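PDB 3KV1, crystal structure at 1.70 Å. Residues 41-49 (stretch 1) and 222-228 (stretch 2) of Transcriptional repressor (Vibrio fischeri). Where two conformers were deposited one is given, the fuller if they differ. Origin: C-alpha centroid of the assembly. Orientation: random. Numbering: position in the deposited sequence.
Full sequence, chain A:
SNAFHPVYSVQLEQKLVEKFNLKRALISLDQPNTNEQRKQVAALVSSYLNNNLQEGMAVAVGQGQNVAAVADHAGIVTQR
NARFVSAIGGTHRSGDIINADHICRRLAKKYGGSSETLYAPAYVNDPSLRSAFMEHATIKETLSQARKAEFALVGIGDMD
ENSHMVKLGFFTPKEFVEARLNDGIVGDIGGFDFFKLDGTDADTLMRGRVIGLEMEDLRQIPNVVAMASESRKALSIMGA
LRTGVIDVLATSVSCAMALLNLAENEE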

# COMPACT_ATOMS: atom_id res chain seq x y z
N VAL A 41 -9.20 -17.66 -19.13
CA VAL A 41 -8.43 -16.56 -19.72
C VAL A 41 -7.19 -16.30 -18.84
O VAL A 41 -6.08 -16.12 -19.33
N ALA A 42 -7.40 -16.30 -17.54
CA ALA A 42 -6.29 -16.06 -16.62
C ALA A 42 -5.23 -17.15 -16.72
O ALA A 42 -4.02 -16.88 -16.53
N ALA A 43 -5.63 -18.38 -17.09
CA ALA A 43 -4.65 -19.46 -17.22
C ALA A 43 -3.67 -19.18 -18.36
O ALA A 43 -2.46 -19.44 -18.26
N LEU A 44 -4.18 -18.62 -19.44
CA LEU A 44 -3.34 -18.40 -20.59
C LEU A 44 -2.42 -17.22 -20.28
O LEU A 44 -1.25 -17.22 -20.66
N VAL A 45 -2.96 -16.22 -19.60
CA VAL A 45 -2.10 -15.05 -19.25
C VAL A 45 -1.00 -15.45 -18.25
O VAL A 45 0.16 -14.99 -18.34
N SER A 46 -1.34 -16.33 -17.30
CA SER A 46 -0.37 -16.81 -16.28
C SER A 46 0.83 -17.49 -16.95
O SER A 46 1.99 -17.27 -16.58
N SER A 47 0.53 -18.34 -17.93
CA SER A 47 1.55 -19.03 -18.67
C SER A 47 2.40 -18.07 -19.50
O SER A 47 3.63 -18.21 -19.54
N TYR A 48 1.75 -17.11 -20.16
CA TYR A 48 2.45 -16.08 -20.92
C TYR A 48 3.43 -15.33 -19.99
O TYR A 48 4.60 -15.14 -20.34
N LEU A 49 2.97 -14.90 -18.82
CA LEU A 49 3.88 -14.21 -17.89
C LEU A 49 4.98 -15.12 -17.39
O LEU A 49 6.15 -14.71 -17.26
N PRO A 222 5.79 -1.52 -23.43
CA PRO A 222 6.01 -2.46 -24.55
C PRO A 222 5.00 -3.60 -24.64
O PRO A 222 4.71 -4.05 -25.75
N ASN A 223 4.48 -4.09 -23.52
CA ASN A 223 3.63 -5.26 -23.56
C ASN A 223 2.39 -5.10 -22.69
O ASN A 223 2.37 -5.57 -21.55
N VAL A 224 1.38 -4.43 -23.25
CA VAL A 224 0.11 -4.22 -22.55
C VAL A 224 -0.72 -5.47 -22.79
O VAL A 224 -1.09 -5.79 -23.93
N VAL A 225 -0.98 -6.19 -21.71
CA VAL A 225 -1.77 -7.41 -21.78
C VAL A 225 -3.16 -7.06 -21.25
O VAL A 225 -3.30 -6.70 -20.07
N ALA A 226 -4.16 -7.18 -22.11
CA ALA A 226 -5.51 -6.74 -21.75
C ALA A 226 -6.43 -7.95 -21.78
O ALA A 226 -6.39 -8.79 -22.70
N MSE A 227 -7.33 -7.98 -20.81
CA MSE A 227 -8.09 -9.18 -20.54
C MSE A 227 -9.60 -8.88 -20.43
O MSE A 227 -10.00 -8.01 -19.67
N ALA A 228 -10.43 -9.61 -21.18
CA ALA A 228 -11.88 -9.50 -20.98
C ALA A 228 -12.51 -10.85 -21.29
O ALA A 228 -12.07 -11.54 -22.19

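This is an apolar helix-on-strand contact, nearly antiparallel, in which one side of the helix lies over alternate residues of the strand and a single water bridges the polar pair at one end. The axes run at 166° to each other and approach to 10.2 Å, a spacing filled by side chains from both elements; no direct hydrogen bond crosses between them.

The pattern of residues follows from the two backbones. On the helix, V41, V45 and Y48 point their CA-to-CB bonds toward the strand, the spacing of four and three that returns to the same side of a helix, while A43, L44, S46 and S47 stay out of reach. On the strand the alternation is strict: N223, V225 and M227 point toward the helix, V224 and A226 away. The antiparallel run therefore sets V41 by M227, V45 by V225, and Y48 nearest the N223 end.

M227, a selenomethionine, covers the most ground. With chi1 m, chi2 t and chi3 p, its chain carries the terminal methyl to the start of this helical segment, at V41 and A42, where CE lies 3.5 Å from V41 CG1 and 4.5 Å from A42 CB. V41 is in the t rotamer (chi1 168°). A42 points sideways, and its small side chain meets the methyl only at the margin; its backbone is nearer, with A42 CA 4.1 Å from M227 CE. M227 also reaches V45 one turn on, M227 SE and CE each lying 4.1 Å from V45 CG2. One long, flexible side chain thus touches three helix residues.

V45, also in the t rotamer, sits between two strand neighbours. Both of its methyls lie near both neighbours; V45 CG1 is 4.0 Å from V225 CG1. V225 is also t and divides its methyls, CG1 going to V45 and CG2 to the tyrosine, with V225 CG2 3.7 Å from Y48 CE2. The methyl approaches that ring obliquely.

Y48 (chi1 t, chi2 87°) is long enough to pass V225 and bring its hydroxyl close to the N223 side chain. There Y48 OH and N223 OD1 are 3.8 Å apart, and a water closes the gap: it lies 2.7 Å from Y48 OH and donates a hydrogen bond to N223 OD1 at 2.8 Å. N223, chi1 m, is partly exposed, so the polar end of the contact coincides with its more open end.

The rule to take away is economical: branched t valines in the middle, a flexible chain at one end, and at the other an aromatic whose hydroxyl reaches a water-bridged amide.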

# COMPACT_ATOMS: atom_id res chain seq x y z
CB VAL A 41 -9.30 -15.28 -19.78
CG1 VAL A 41 -8.46 -14.05 -20.10
CG2 VAL A 41 -10.39 -15.47 -20.85
CB ALA A 42 -6.79 -15.90 -15.19
CB ALA A 43 -5.34 -20.82 -17.46
CB LEU A 44 -4.21 -18.04 -21.80
CG LEU A 44 -5.16 -19.17 -22.23
CD1 LEU A 44 -5.98 -18.68 -23.43
CD2 LEU A 44 -4.39 -20.45 -22.59
CB VAL A 45 -2.95 -13.89 -18.69
CG1 VAL A 45 -2.02 -12.75 -18.21
CG2 VAL A 45 -3.90 -13.40 -19.78
CB SER A 46 -1.04 -17.79 -15.31
OG SER A 46 -0.12 -18.28 -14.32
CB SER A 47 0.94 -20.10 -19.56
OG SER A 47 1.98 -20.69 -20.30
CB TYR A 48 1.45 -15.11 -21.61
CG TYR A 48 2.10 -13.83 -22.13
CD1 TYR A 48 2.67 -13.78 -23.39
CD2 TYR A 48 2.13 -12.70 -21.33
CE1 TYR A 48 3.28 -12.59 -23.85
CE2 TYR A 48 2.71 -11.52 -21.78
CZ TYR A 48 3.29 -11.49 -23.02
OH TYR A 48 3.89 -10.31 -23.42
CB LEU A 49 3.12 -13.65 -16.70
CG LEU A 49 2.21 -12.46 -17.03
CD1 LEU A 49 1.49 -12.05 -15.74
CD2 LEU A 49 3.03 -11.28 -17.56
CB PRO A 222 7.39 -3.07 -24.23
CG PRO A 222 8.08 -2.01 -23.42
CD PRO A 222 7.00 -1.32 -22.62
CB ASN A 223 4.41 -6.50 -23.07
CG ASN A 223 5.61 -6.82 -23.94
OD1 ASN A 223 5.46 -7.25 -25.08
ND2 ASN A 223 6.80 -6.54 -23.43
CB VAL A 224 -0.57 -2.96 -23.08
CG1 VAL A 224 -1.98 -2.81 -22.54
CG2 VAL A 224 0.32 -1.70 -22.72
CB VAL A 225 -1.21 -8.47 -20.83
CG1 VAL A 225 -2.13 -9.73 -20.86
CG2 VAL A 225 0.26 -8.81 -21.18
CB ALA A 226 -6.00 -5.65 -22.70
CB MSE A 227 -7.56 -9.76 -19.23
CG MSE A 227 -6.02 -9.87 -19.17
SE MSE A 227 -5.66 -10.60 -17.39
CE MSE A 227 -7.06 -12.09 -17.51
CB ALA A 228 -12.47 -8.45 -21.88
O HOH W 1 5.63 -10.05 -25.49